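Local coordinates for gram-negative insecticidal protein (Chromobacterium piscinae, PDB 6FBM) that is an insecticidal toxin of the MACPF and beta-tripod families, and probably kills insect cells by assembling into membrane pores as many MACPF proteins do, at residues L10-V16 with S56-P60; F43-D48 with F59-M63; I52-Y57 with L266-A270; Q90-V94 with F275-L280; V129-L135 with Y171-V177. One frame throughout, in Å; residues are numbered along the deposited sequence.

Contact 1 (L10-V16 with S56-P60); sequences LGNLPGV and SYTFP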
# COMPACT_ATOMS: atom_id res chain seq x y z
N LEU A 10 16.51 9.15 -18.83
CA LEU A 10 16.06 10.46 -19.21
C LEU A 10 15.27 11.15 -18.13
O LEU A 10 14.67 12.15 -18.46
CB LEU A 10 15.21 10.37 -20.48
CG LEU A 10 15.95 9.88 -21.75
CD1 LEU A 10 14.99 9.61 -22.89
CD2 LEU A 10 17.03 10.85 -22.23
N GLY A 11 15.33 10.72 -16.87
CA GLY A 11 14.62 11.42 -15.81
C GLY A 11 13.17 10.99 -15.67
O GLY A 11 12.68 10.18 -16.46
N ASN A 12 12.50 11.53 -14.69
CA ASN A 12 11.17 11.06 -14.31
C ASN A 12 10.05 12.06 -14.65
O ASN A 12 8.91 11.85 -14.24
CB ASN A 12 11.15 10.75 -12.80
CG ASN A 12 11.25 12.01 -11.96
OD1 ASN A 12 11.77 13.01 -12.42
ND2 ASN A 12 10.83 11.94 -10.76
N LEU A 13 10.35 13.14 -15.37
CA LEU A 13 9.33 14.13 -15.71
C LEU A 13 8.42 13.48 -16.75
O LEU A 13 8.90 13.06 -17.78
CB LEU A 13 9.93 15.38 -16.33
CG LEU A 13 8.93 16.49 -16.73
CD1 LEU A 13 8.39 17.25 -15.50
CD2 LEU A 13 9.61 17.40 -17.75
N PRO A 14 7.12 13.39 -16.45
CA PRO A 14 6.22 12.82 -17.44
C PRO A 14 6.26 13.58 -18.77
O PRO A 14 6.34 14.83 -18.81
CB PRO A 14 4.86 12.94 -16.77
CG PRO A 14 5.13 12.87 -15.32
CD PRO A 14 6.43 13.62 -15.14
N GLY A 15 6.25 12.81 -19.85
CA GLY A 15 6.39 13.35 -21.20
C GLY A 15 7.77 13.14 -21.79
O GLY A 15 7.90 13.05 -23.02
N VAL A 16 8.80 13.06 -20.95
CA VAL A 16 10.15 13.02 -21.45
C VAL A 16 10.38 11.90 -22.44
O VAL A 16 11.13 12.08 -23.40
CB VAL A 16 11.19 12.93 -20.32
CG1 VAL A 16 12.58 12.67 -20.87
CG2 VAL A 16 11.26 14.24 -19.55
N SER A 56 9.47 17.12 -7.18
CA SER A 56 10.69 17.22 -7.94
C SER A 56 10.69 16.29 -9.14
O SER A 56 10.34 15.11 -9.04
CB SER A 56 11.90 16.92 -7.08
OG SER A 56 12.99 17.67 -7.59
N TYR A 57 11.11 16.82 -10.28
CA TYR A 57 11.18 16.06 -11.49
C TYR A 57 12.52 16.26 -12.13
O TYR A 57 13.11 17.31 -12.00
CB TYR A 57 10.08 16.57 -12.41
CG TYR A 57 8.68 16.18 -11.96
CD1 TYR A 57 8.22 14.89 -12.08
CD2 TYR A 57 7.85 17.11 -11.40
CE1 TYR A 57 6.96 14.53 -11.67
CE2 TYR A 57 6.56 16.76 -10.97
CZ TYR A 57 6.14 15.47 -11.06
OH TYR A 57 4.87 15.17 -10.63
N THR A 58 13.01 15.25 -12.83
CA THR A 58 14.23 15.36 -13.60
C THR A 58 13.95 15.14 -15.08
O THR A 58 12.98 14.49 -15.44
CB THR A 58 15.29 14.37 -13.13
OG1 THR A 58 14.77 13.06 -13.17
CG2 THR A 58 15.73 14.71 -11.70
N PHE A 59 14.81 15.69 -15.92
CA PHE A 59 14.68 15.58 -17.37
C PHE A 59 16.03 15.96 -17.96
O PHE A 59 16.84 16.56 -17.27
CB PHE A 59 13.58 16.49 -17.91
CG PHE A 59 13.78 17.92 -17.55
CD1 PHE A 59 13.38 18.41 -16.32
CD2 PHE A 59 14.38 18.79 -18.44
CE1 PHE A 59 13.58 19.74 -15.97
CE2 PHE A 59 14.59 20.13 -18.10
CZ PHE A 59 14.19 20.61 -16.87
N PRO A 60 16.29 15.60 -19.23
CA PRO A 60 17.57 15.97 -19.83
C PRO A 60 17.77 17.48 -19.96
O PRO A 60 16.86 18.19 -20.36
CB PRO A 60 17.51 15.30 -21.20
CG PRO A 60 16.57 14.14 -20.98
CD PRO A 60 15.50 14.77 -20.15
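Strand 55-60 of the beta hairpin 47-60 meets the N-terminal loop 10-16 where Asn12 and Leu13 grip Thr58. Asn12 OD1 accepts two bonds from this one residue. Thr58 N lies 2.6 Å from Asn12 OD1, nearly in line with the carbonyl. Thr58 OG1 donates to Asn12 OD1 from above the amide plane, at 3.1 Å. Asn12 CG sits between its own backbone N and carbonyl carbon (chi1 69°), which swings the amide toward the strand. Leu13 N then returns a bond to Thr58 O at 3.0 Å.

Apolar groups flank these bonds. Leu13 CD1 packs on Tyr57 CB at 3.6 Å, while its CD2 lies near Phe59 CB. Pro14 CD reaches Tyr57 CE1. Val16 straddles Phe59 and Pro60: its CG2 is 3.6 Å from Phe59 CB, and its CG1 touches Pro60 CD. Leu10 CD2 touches Pro60 CG at 3.5 Å. A type II turn, Leu13 to Val16, folds the loop back.

Strand 47-52 pairs with strand 55-60 along its other edge. Leu13 also touches Val65 of strand 64-78 and Trp131 of strand 120-134. Asn12 ND2 of the second subunit bonds to Ser56 O.

Contact 2 (F43-D48 with F59-M63); sequences FGGELD and FPRSM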
# COMPACT_ATOMS: atom_id res chain seq x y z
N PHE A 43 20.08 12.43 -25.81
CA PHE A 43 19.85 13.75 -25.20
C PHE A 43 20.86 14.16 -24.12
O PHE A 43 20.68 15.20 -23.48
CB PHE A 43 18.42 13.84 -24.66
CG PHE A 43 17.39 13.92 -25.72
CD1 PHE A 43 17.29 15.05 -26.52
CD2 PHE A 43 16.50 12.87 -25.93
CE1 PHE A 43 16.34 15.12 -27.50
CE2 PHE A 43 15.53 12.95 -26.91
CZ PHE A 43 15.44 14.07 -27.69
N GLY A 44 21.90 13.34 -23.93
CA GLY A 44 22.88 13.54 -22.88
C GLY A 44 22.35 12.96 -21.58
O GLY A 44 21.09 12.95 -21.33
N GLY A 45 23.28 12.46 -20.77
CA GLY A 45 22.93 11.87 -19.48
C GLY A 45 22.82 12.89 -18.36
O GLY A 45 22.38 12.53 -17.27
N GLU A 46 23.19 14.15 -18.63
CA GLU A 46 23.05 15.19 -17.64
C GLU A 46 21.58 15.59 -17.54
O GLU A 46 20.89 15.75 -18.56
CB GLU A 46 23.92 16.42 -17.96
CG GLU A 46 25.42 16.16 -17.96
CD GLU A 46 26.02 15.97 -19.36
OE1 GLU A 46 25.28 15.70 -20.36
OE2 GLU A 46 27.27 16.10 -19.47
N LEU A 47 21.12 15.77 -16.31
CA LEU A 47 19.74 16.04 -16.01
C LEU A 47 19.60 17.31 -15.20
O LEU A 47 20.44 17.61 -14.35
CB LEU A 47 19.11 14.87 -15.22
CG LEU A 47 19.20 13.48 -15.86
CD1 LEU A 47 18.71 12.42 -14.91
CD2 LEU A 47 18.47 13.43 -17.19
N ASP A 48 18.53 18.05 -15.49
CA ASP A 48 18.10 19.14 -14.67
C ASP A 48 17.03 18.61 -13.75
O ASP A 48 16.39 17.65 -14.07
CB ASP A 48 17.52 20.27 -15.56
CG ASP A 48 18.29 21.54 -15.50
OD1 ASP A 48 18.53 21.95 -14.31
OD2 ASP A 48 18.43 22.20 -16.60
N PHE A 59 14.81 15.69 -15.92
CA PHE A 59 14.68 15.58 -17.37
C PHE A 59 16.03 15.96 -17.96
O PHE A 59 16.84 16.56 -17.27
CB PHE A 59 13.58 16.49 -17.91
CG PHE A 59 13.78 17.92 -17.55
CD1 PHE A 59 13.38 18.41 -16.32
CD2 PHE A 59 14.38 18.79 -18.44
CE1 PHE A 59 13.58 19.74 -15.97
CE2 PHE A 59 14.59 20.13 -18.10
CZ PHE A 59 14.19 20.61 -16.87
N PRO A 60 16.29 15.60 -19.23
CA PRO A 60 17.57 15.97 -19.83
C PRO A 60 17.77 17.48 -19.96
O PRO A 60 16.86 18.19 -20.36
CB PRO A 60 17.51 15.30 -21.20
CG PRO A 60 16.57 14.14 -20.98
CD PRO A 60 15.50 14.77 -20.15
N ARG A 61 18.96 17.95 -19.59
CA ARG A 61 19.37 19.36 -19.72
C ARG A 61 19.13 19.91 -21.11
O ARG A 61 18.80 21.08 -21.24
CB ARG A 61 20.85 19.54 -19.40
CG ARG A 61 21.09 20.16 -18.04
CD ARG A 61 22.57 20.06 -17.65
NE ARG A 61 22.67 19.93 -16.19
CZ ARG A 61 22.42 20.91 -15.31
NH1 ARG A 61 22.17 22.17 -15.72
NH2 ARG A 61 22.52 20.65 -14.00
N SER A 62 19.29 19.08 -22.13
CA SER A 62 19.06 19.51 -23.49
C SER A 62 17.60 19.84 -23.81
O SER A 62 17.35 20.47 -24.84
CB SER A 62 19.57 18.44 -24.48
OG SER A 62 18.99 17.15 -24.20
N MET A 63 16.64 19.43 -22.97
CA MET A 63 15.24 19.79 -23.21
C MET A 63 14.92 20.97 -22.36
O MET A 63 15.61 21.24 -21.36
CB MET A 63 14.30 18.65 -22.86
CG MET A 63 14.65 17.34 -23.55
SD MET A 63 13.40 16.08 -23.24
CE MET A 63 14.18 14.65 -24.02
O HOH W 1 20.86 16.44 -21.26
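Ser62 OG donates to Phe43 O at 2.7 Å, in the carbonyl plane and on a lone pair. The hydroxyl sits between the backbone N and carbonyl carbon of Ser62 (chi1 55°), which brings it up to the loop 43-46. Water 1 also donates to Phe43 O and to Glu46 O, and accepts from Ser62 N, so it bridges the loop and the turn. Arg61 N bonds to Glu46 O at 3.1 Å, tilted from the carbonyl plane.

Next to these bonds, Met63 CE lies over the Phe43 ring, 3.5 Å from its centroid and 14° off the normal. The sulfur stands farther out above the same face, in a Met-aromatic contact. Phe43 CB also packs on Pro60 CB.

On the strand side, Asp48 and Phe59 exchange two backbone bonds: Asp48 N to Phe59 O is 2.9 Å, and Phe59 N to Asp48 O is 3.1 Å. Asp48 CB rests over the Phe59 ring face. The Asp48 carboxylate lies over one face of the Arg61 guanidinium, offset toward its rim. The salt bridge, Asp48 OD2 to Arg61 NH1, is long at 3.8 Å, and no N-H points at the oxygen.

Farther out, Tyr269 OH of the second subunit bonds to Leu47 N. This is the open end of an antiparallel beta hairpin, where a type I turn from Pro60 to Met63 leads the chain toward strand 64-78.

Contact 3 (I52-Y57 with L266-A270); sequences IEGRSY and LLDYA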
# COMPACT_ATOMS: atom_id res chain seq x y z
N ILE A 52 7.59 21.29 -9.61
CA ILE A 52 6.29 21.46 -10.19
C ILE A 52 5.27 21.06 -9.14
O ILE A 52 5.11 19.88 -8.84
CB ILE A 52 6.13 20.58 -11.43
CG1 ILE A 52 7.10 21.04 -12.52
CG2 ILE A 52 4.71 20.61 -11.95
CD1 ILE A 52 7.13 20.18 -13.75
N GLU A 53 4.59 22.05 -8.58
CA GLU A 53 3.57 21.84 -7.56
C GLU A 53 4.04 20.94 -6.43
O GLU A 53 3.41 19.93 -6.13
CB GLU A 53 2.30 21.23 -8.17
CG GLU A 53 1.49 22.21 -9.01
CD GLU A 53 0.07 21.73 -9.21
OE1 GLU A 53 -0.49 21.11 -8.27
OE2 GLU A 53 -0.48 21.98 -10.31
N GLY A 54 5.16 21.30 -5.84
CA GLY A 54 5.67 20.63 -4.67
C GLY A 54 6.50 19.40 -4.95
O GLY A 54 7.17 18.92 -4.06
N ARG A 55 6.49 18.89 -6.18
CA ARG A 55 7.24 17.69 -6.50
C ARG A 55 8.46 17.96 -7.35
O ARG A 55 8.46 18.87 -8.15
CB ARG A 55 6.35 16.71 -7.23
CG ARG A 55 5.06 16.40 -6.54
CD ARG A 55 4.30 15.45 -7.43
NE ARG A 55 2.96 15.10 -6.94
CZ ARG A 55 2.22 14.12 -7.44
NH1 ARG A 55 2.66 13.34 -8.44
NH2 ARG A 55 1.01 13.91 -6.96
N SER A 56 9.47 17.12 -7.18
CA SER A 56 10.69 17.22 -7.94
C SER A 56 10.69 16.29 -9.14
O SER A 56 10.34 15.11 -9.04
CB SER A 56 11.90 16.92 -7.08
OG SER A 56 12.99 17.67 -7.59
N TYR A 57 11.11 16.82 -10.28
CA TYR A 57 11.18 16.06 -11.49
C TYR A 57 12.52 16.26 -12.13
O TYR A 57 13.11 17.31 -12.00
CB TYR A 57 10.08 16.57 -12.41
CG TYR A 57 8.68 16.18 -11.96
CD1 TYR A 57 8.22 14.89 -12.08
CD2 TYR A 57 7.85 17.11 -11.40
CE1 TYR A 57 6.96 14.53 -11.67
CE2 TYR A 57 6.56 16.76 -10.97
CZ TYR A 57 6.14 15.47 -11.06
OH TYR A 57 4.87 15.17 -10.63
N LEU A 266 -4.34 14.28 -13.03
CA LEU A 266 -3.48 14.53 -14.18
C LEU A 266 -2.01 14.52 -13.88
O LEU A 266 -1.22 14.00 -14.66
CB LEU A 266 -3.86 15.83 -14.88
CG LEU A 266 -5.23 15.77 -15.54
CD1 LEU A 266 -5.54 17.13 -16.08
CD2 LEU A 266 -5.27 14.69 -16.60
N LEU A 267 -1.62 15.03 -12.70
CA LEU A 267 -0.21 15.04 -12.36
C LEU A 267 0.43 13.68 -12.30
O LEU A 267 1.61 13.52 -12.60
CB LEU A 267 0.05 15.81 -11.07
CG LEU A 267 1.52 16.27 -10.84
CD1 LEU A 267 2.13 17.06 -11.99
CD2 LEU A 267 1.57 17.09 -9.56
N ASP A 268 -0.33 12.69 -11.91
CA ASP A 268 0.18 11.33 -11.75
C ASP A 268 0.05 10.54 -13.04
O ASP A 268 0.69 9.50 -13.21
CB ASP A 268 -0.57 10.59 -10.62
CG ASP A 268 -0.61 11.38 -9.30
OD1 ASP A 268 0.47 11.72 -8.86
OD2 ASP A 268 -1.68 11.67 -8.72
N TYR A 269 -0.79 11.01 -13.96
CA TYR A 269 -1.02 10.29 -15.20
C TYR A 269 -0.74 11.11 -16.44
O TYR A 269 -1.27 10.80 -17.50
CB TYR A 269 -2.48 9.85 -15.23
CG TYR A 269 -2.80 8.83 -14.20
CD1 TYR A 269 -2.61 7.48 -14.49
CD2 TYR A 269 -3.31 9.18 -12.96
CE1 TYR A 269 -2.96 6.51 -13.58
CE2 TYR A 269 -3.64 8.21 -12.02
CZ TYR A 269 -3.48 6.88 -12.35
OH TYR A 269 -3.82 5.89 -11.45
N ALA A 270 0.05 12.18 -16.32
CA ALA A 270 0.29 13.09 -17.43
C ALA A 270 1.04 12.40 -18.56
O ALA A 270 1.93 11.61 -18.30
CB ALA A 270 1.06 14.30 -16.96
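Arg55 and Leu267 reach toward each other from opposite directions. The guanidinium of Arg55 lies flat against the leucine: Leu267 CD2 sits 3.6 Å above its plane, offset toward the rim. The arginine chain is extended from CG to NE, which carries the charged group across to the helix end. Leu267 CG is anti to its backbone N (chi1 -162°), and this branch points at the hairpin.

Asp268 comes to the edge of the same guanidinium, near its plane. The carboxylate and guanidinium planes are 24° apart. One oxygen, Asp268 OD1, takes both N-H groups: Arg55 NH1 is 2.8 Å from Asp268 OD1 and Arg55 NH2 is 2.9 Å from it. The place of that oxygen is less sure, so these lengths are approximate. The leucine covers a face, and the aspartate probably holds the edge.

The Tyr57 side chain meets the leucine at a slant, with Tyr57 OH 3.5 Å from Leu267 CG. Ile52 CG2 and Glu53 CB approach the leucine methyls CD1 and CD2 more loosely, each at 4.4 Å. Trp131 of strand 120-134 packs against both Ile52 and Leu267.

The second subunit is close: Arg55 packs on its Thr58, and Asp268 on its Leu47. The turn from Ile52 to Arg55 is of type I', the tight two-residue link of a beta hairpin. Here that hairpin tip docks on the C-terminal end of helix 255-269.

Contact 4 (Q90-V94 with F275-L280); sequences QHVGV and FSTESL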
# COMPACT_ATOMS: atom_id res chain seq x y z
N GLN A 90 -4.46 21.35 -38.74
CA GLN A 90 -3.85 22.68 -38.75
C GLN A 90 -2.93 22.86 -37.56
O GLN A 90 -3.21 22.39 -36.46
CB GLN A 90 -4.88 23.83 -38.69
CG GLN A 90 -6.12 23.79 -39.58
CD GLN A 90 -5.85 24.02 -41.05
OE1 GLN A 90 -4.77 23.68 -41.56
NE2 GLN A 90 -6.85 24.57 -41.75
N HIS A 91 -1.87 23.60 -37.80
CA HIS A 91 -1.07 24.18 -36.74
C HIS A 91 -0.45 23.12 -35.83
O HIS A 91 -0.50 23.24 -34.60
CB HIS A 91 -1.90 25.21 -35.93
CG HIS A 91 -2.42 26.36 -36.75
ND1 HIS A 91 -1.61 27.36 -37.25
CD2 HIS A 91 -3.68 26.64 -37.17
CE1 HIS A 91 -2.36 28.22 -37.94
NE2 HIS A 91 -3.61 27.80 -37.90
N VAL A 92 0.10 22.08 -36.44
CA VAL A 92 0.88 21.08 -35.69
C VAL A 92 2.30 20.92 -36.20
O VAL A 92 3.02 20.05 -35.72
CB VAL A 92 0.17 19.72 -35.69
CG1 VAL A 92 -1.23 19.88 -35.12
CG2 VAL A 92 0.13 19.10 -37.07
N GLY A 93 2.70 21.76 -37.15
CA GLY A 93 4.06 21.74 -37.68
C GLY A 93 4.28 21.01 -38.98
O GLY A 93 5.40 21.03 -39.51
N VAL A 94 3.25 20.35 -39.50
CA VAL A 94 3.42 19.66 -40.76
C VAL A 94 3.12 20.63 -41.89
O VAL A 94 1.98 21.00 -42.13
CB VAL A 94 2.54 18.41 -40.87
CG1 VAL A 94 2.71 17.75 -42.23
CG2 VAL A 94 2.92 17.44 -39.78
N PHE A 275 -0.48 19.24 -29.35
CA PHE A 275 0.52 19.74 -30.25
C PHE A 275 0.29 21.22 -30.43
O PHE A 275 -0.86 21.69 -30.40
CB PHE A 275 0.37 19.09 -31.60
CG PHE A 275 0.78 17.66 -31.66
CD1 PHE A 275 1.69 17.11 -30.77
CD2 PHE A 275 0.33 16.88 -32.71
CE1 PHE A 275 2.09 15.80 -30.90
CE2 PHE A 275 0.72 15.57 -32.85
CZ PHE A 275 1.61 15.03 -31.94
N SER A 276 1.40 21.93 -30.65
CA SER A 276 1.40 23.33 -31.01
C SER A 276 1.91 23.41 -32.45
O SER A 276 2.24 22.38 -33.05
CB SER A 276 2.39 24.07 -30.12
OG SER A 276 3.74 23.83 -30.54
N THR A 277 2.06 24.63 -32.98
CA THR A 277 2.53 24.79 -34.35
C THR A 277 3.94 24.24 -34.57
O THR A 277 4.29 23.98 -35.70
CB THR A 277 2.51 26.25 -34.85
OG1 THR A 277 3.26 27.06 -33.97
CG2 THR A 277 1.11 26.80 -34.92
N GLU A 278 4.72 24.08 -33.51
CA GLU A 278 6.11 23.58 -33.63
C GLU A 278 6.30 22.11 -33.23
O GLU A 278 7.44 21.64 -33.19
CB GLU A 278 7.06 24.46 -32.78
CG GLU A 278 7.15 25.94 -33.20
CD GLU A 278 7.54 26.15 -34.66
OE1 GLU A 278 8.39 25.41 -35.19
OE2 GLU A 278 6.98 27.06 -35.29
N SER A 279 5.21 21.39 -32.96
CA SER A 279 5.32 20.07 -32.33
C SER A 279 5.98 19.03 -33.21
O SER A 279 6.93 18.41 -32.80
CB SER A 279 3.96 19.58 -31.87
OG SER A 279 3.55 20.34 -30.77
N LEU A 280 5.48 18.88 -34.43
CA LEU A 280 6.01 17.89 -35.36
C LEU A 280 7.05 18.55 -36.26
O LEU A 280 6.76 19.56 -36.89
CB LEU A 280 4.88 17.31 -36.17
CG LEU A 280 3.89 16.50 -35.33
CD1 LEU A 280 2.63 16.24 -36.10
CD2 LEU A 280 4.51 15.18 -34.90
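Val92 O accepts the bond that joins the two loops. Leu280 N donates to it at 3.0 Å, with an N-H...O angle of 159°, tilted slightly from the carbonyl plane. The Leu280 side chain lies beside the same oxygen, with Leu280 CB 3.3 Å from Val92 O.

Val92 spreads its two methyls over different partners. Its CG1 packs on Phe275 CB at 3.9 Å. Its CG2 lies between its own backbone N and carbonyl carbon, and this turns it to Leu280 CD1, side by side with that leucine. Val94 CG2 touches Leu280 CD1 as well, crossing it at 3.9 Å. At the exposed side, Thr277 CG2 meets the edge of the His91 ring, 3.6 Å from His91 ND1. Gly93 runs tightly past the turn, with Gly93 CA 3.0 Å from Thr277 O.

The loop 275-280 is held in shape from within. Ser279 OG accepts from Ser276 N at 2.7 Å, and Ser276 OG accepts from Glu278 N. Both hydroxyls also bond to Glu174 on strand 170-177, Ser276 OG to its carboxylate and Ser279 OG to its carbonyl. Ser276 to Glu278 is an ST turn within a type I beta turn, here linking strands 271-274 and 280-282.

Contact 5 (V129-L135 with Y171-V177); sequences VLWYISL and YISEAAV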
# COMPACT_ATOMS: atom_id res chain seq x y z
N VAL A 129 -3.20 21.27 -19.84
CA VAL A 129 -1.75 21.30 -19.96
C VAL A 129 -1.15 21.51 -18.59
O VAL A 129 -1.58 22.39 -17.86
CB VAL A 129 -1.27 22.46 -20.87
CG1 VAL A 129 0.26 22.46 -20.99
CG2 VAL A 129 -1.93 22.39 -22.25
N LEU A 130 -0.18 20.69 -18.23
CA LEU A 130 0.63 20.93 -17.05
C LEU A 130 1.93 21.63 -17.47
O LEU A 130 2.33 22.62 -16.86
CB LEU A 130 0.90 19.61 -16.32
CG LEU A 130 -0.36 18.82 -15.97
CD1 LEU A 130 0.00 17.45 -15.46
CD2 LEU A 130 -1.25 19.53 -14.96
N TRP A 131 2.61 21.10 -18.48
CA TRP A 131 3.80 21.73 -19.01
C TRP A 131 4.01 21.38 -20.46
O TRP A 131 3.37 20.47 -20.99
CB TRP A 131 5.05 21.33 -18.21
CG TRP A 131 5.18 19.89 -18.01
CD1 TRP A 131 5.77 19.03 -18.86
CD2 TRP A 131 4.75 19.14 -16.88
NE1 TRP A 131 5.76 17.74 -18.31
CE2 TRP A 131 5.17 17.81 -17.08
CE3 TRP A 131 4.14 19.48 -15.68
CZ2 TRP A 131 4.89 16.80 -16.17
CZ3 TRP A 131 3.88 18.49 -14.77
CH2 TRP A 131 4.25 17.16 -15.01
N TYR A 132 4.90 22.14 -21.10
CA TYR A 132 5.38 21.86 -22.43
C TYR A 132 6.82 21.39 -22.27
O TYR A 132 7.54 21.85 -21.39
CB TYR A 132 5.32 23.10 -23.32
CG TYR A 132 3.95 23.76 -23.42
CD1 TYR A 132 3.03 23.33 -24.37
CD2 TYR A 132 3.58 24.84 -22.60
CE1 TYR A 132 1.77 23.92 -24.51
CE2 TYR A 132 2.32 25.44 -22.72
CZ TYR A 132 1.41 24.98 -23.67
OH TYR A 132 0.13 25.54 -23.83
N ILE A 133 7.21 20.44 -23.09
CA ILE A 133 8.61 20.06 -23.22
C ILE A 133 8.96 20.39 -24.66
O ILE A 133 8.13 20.17 -25.56
CB ILE A 133 8.90 18.58 -22.94
CG1 ILE A 133 8.12 18.09 -21.71
CG2 ILE A 133 10.39 18.37 -22.78
CD1 ILE A 133 8.23 16.62 -21.43
N SER A 134 10.14 20.95 -24.87
CA SER A 134 10.58 21.29 -26.22
C SER A 134 12.04 20.94 -26.39
O SER A 134 12.81 20.95 -25.43
CB SER A 134 10.35 22.76 -26.51
OG SER A 134 11.03 23.56 -25.56
N LEU A 135 12.38 20.56 -27.61
CA LEU A 135 13.72 20.19 -28.00
C LEU A 135 14.44 21.35 -28.68
O LEU A 135 13.79 22.34 -29.09
CB LEU A 135 13.67 19.02 -28.98
CG LEU A 135 13.04 17.73 -28.44
CD1 LEU A 135 13.15 16.65 -29.49
CD2 LEU A 135 13.72 17.27 -27.16
N TYR A 171 9.11 13.90 -36.18
CA TYR A 171 9.37 13.56 -34.80
C TYR A 171 8.78 14.62 -33.87
O TYR A 171 8.48 15.74 -34.27
CB TYR A 171 10.87 13.40 -34.56
CG TYR A 171 11.67 14.67 -34.70
CD1 TYR A 171 11.86 15.52 -33.63
CD2 TYR A 171 12.21 15.04 -35.94
CE1 TYR A 171 12.59 16.71 -33.76
CE2 TYR A 171 12.91 16.22 -36.08
CZ TYR A 171 13.12 17.04 -35.00
OH TYR A 171 13.81 18.21 -35.13
N ILE A 172 8.64 14.24 -32.60
CA ILE A 172 8.08 15.12 -31.60
C ILE A 172 9.16 16.08 -31.13
O ILE A 172 10.10 15.69 -30.46
CB ILE A 172 7.57 14.33 -30.37
CG1 ILE A 172 6.46 13.34 -30.75
CG2 ILE A 172 7.08 15.29 -29.28
CD1 ILE A 172 5.17 13.97 -31.24
N SER A 173 9.00 17.34 -31.48
CA SER A 173 9.94 18.39 -31.08
C SER A 173 9.45 19.22 -29.93
O SER A 173 10.24 19.77 -29.17
CB SER A 173 10.21 19.30 -32.27
OG SER A 173 11.23 20.20 -31.96
N GLU A 174 8.13 19.34 -29.80
CA GLU A 174 7.51 20.09 -28.72
C GLU A 174 6.17 19.43 -28.42
O GLU A 174 5.43 19.05 -29.32
CB GLU A 174 7.32 21.53 -29.17
CG GLU A 174 7.03 22.51 -28.05
CD GLU A 174 6.89 23.92 -28.63
OE1 GLU A 174 5.87 24.16 -29.30
OE2 GLU A 174 7.78 24.78 -28.43
N ALA A 175 5.84 19.29 -27.14
CA ALA A 175 4.55 18.70 -26.77
C ALA A 175 4.00 19.26 -25.47
O ALA A 175 4.76 19.57 -24.54
CB ALA A 175 4.69 17.20 -26.65
N ALA A 176 2.68 19.34 -25.44
CA ALA A 176 1.97 19.63 -24.22
C ALA A 176 1.82 18.34 -23.44
O ALA A 176 1.47 17.31 -23.99
CB ALA A 176 0.62 20.21 -24.56
N VAL A 177 2.07 18.43 -22.14
CA VAL A 177 1.92 17.30 -21.26
C VAL A 177 0.83 17.56 -20.23
O VAL A 177 0.76 18.62 -19.63
CB VAL A 177 3.26 17.00 -20.56
CG1 VAL A 177 3.10 15.83 -19.63
CG2 VAL A 177 4.35 16.70 -21.59
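Ile133 and Ala175 form a regular antiparallel hydrogen-bonded pair. Ile133 N to Ala175 O is 3.0 Å, and Ala175 N to Ile133 O is 2.9 Å. Val177 N bonds to Trp131 O at 2.7 Å. Leu135 N reaches Ser173 O beyond the paired strands. At the other end Val177 O takes Leu130 N at 2.7 Å and, weakly, Trp131 N. Two residues facing one is a classic beta bulge, and the chain turns a corner at Leu130.

Two aromatic rings pack across the strands. Val177 CB lies over the five-membered ring of Trp131, 3.8 Å from its centroid and 30° off the normal. Trp131 CG sits between its backbone N and carbonyl carbon (chi1 50°), which brings the indole over the valine. The Tyr132 ring packs on Ala176, with Tyr132 CE1 3.9 Å from Ala176 CB.

Apolar and aliphatic contacts complete the pairing. Ile133 CD1 touches Val177 CG2 on the face that also carries Trp131. On the opposite face, Ser134 CB meets the aliphatic Glu174 CG at 3.7 Å.

Trp131 NE1 bonds to Pro14 O in the N-terminal loop. Strand 64-78 lies along the other edge of strand 120-134, and strands 271-274 and 280-282 pair with strand 170-177.

From the N terminus, loop 10-16 closes on strand 55-60 in contact 1. Contact 2 opens later, brackets the same hairpin and ends on the same stretch as contact 1, sharing Phe59 and Pro60. Contact 3 starts on the hairpin tip, crosses contact 2 along the chain, and makes a long closure to the end of helix 255-269. Contact 4 opens later, crosses contact 3 and joins two loops of the MACPF region. Contact 5 lies inside the spans of both 3 and 4, and its strand 170-177 meets contact 4. Contacts 1, 2 and 3, through their touches with contact 5, tie the N-terminal loop and hairpin to the MACPF sheet. The second subunit reaches contacts 1, 2 and 3.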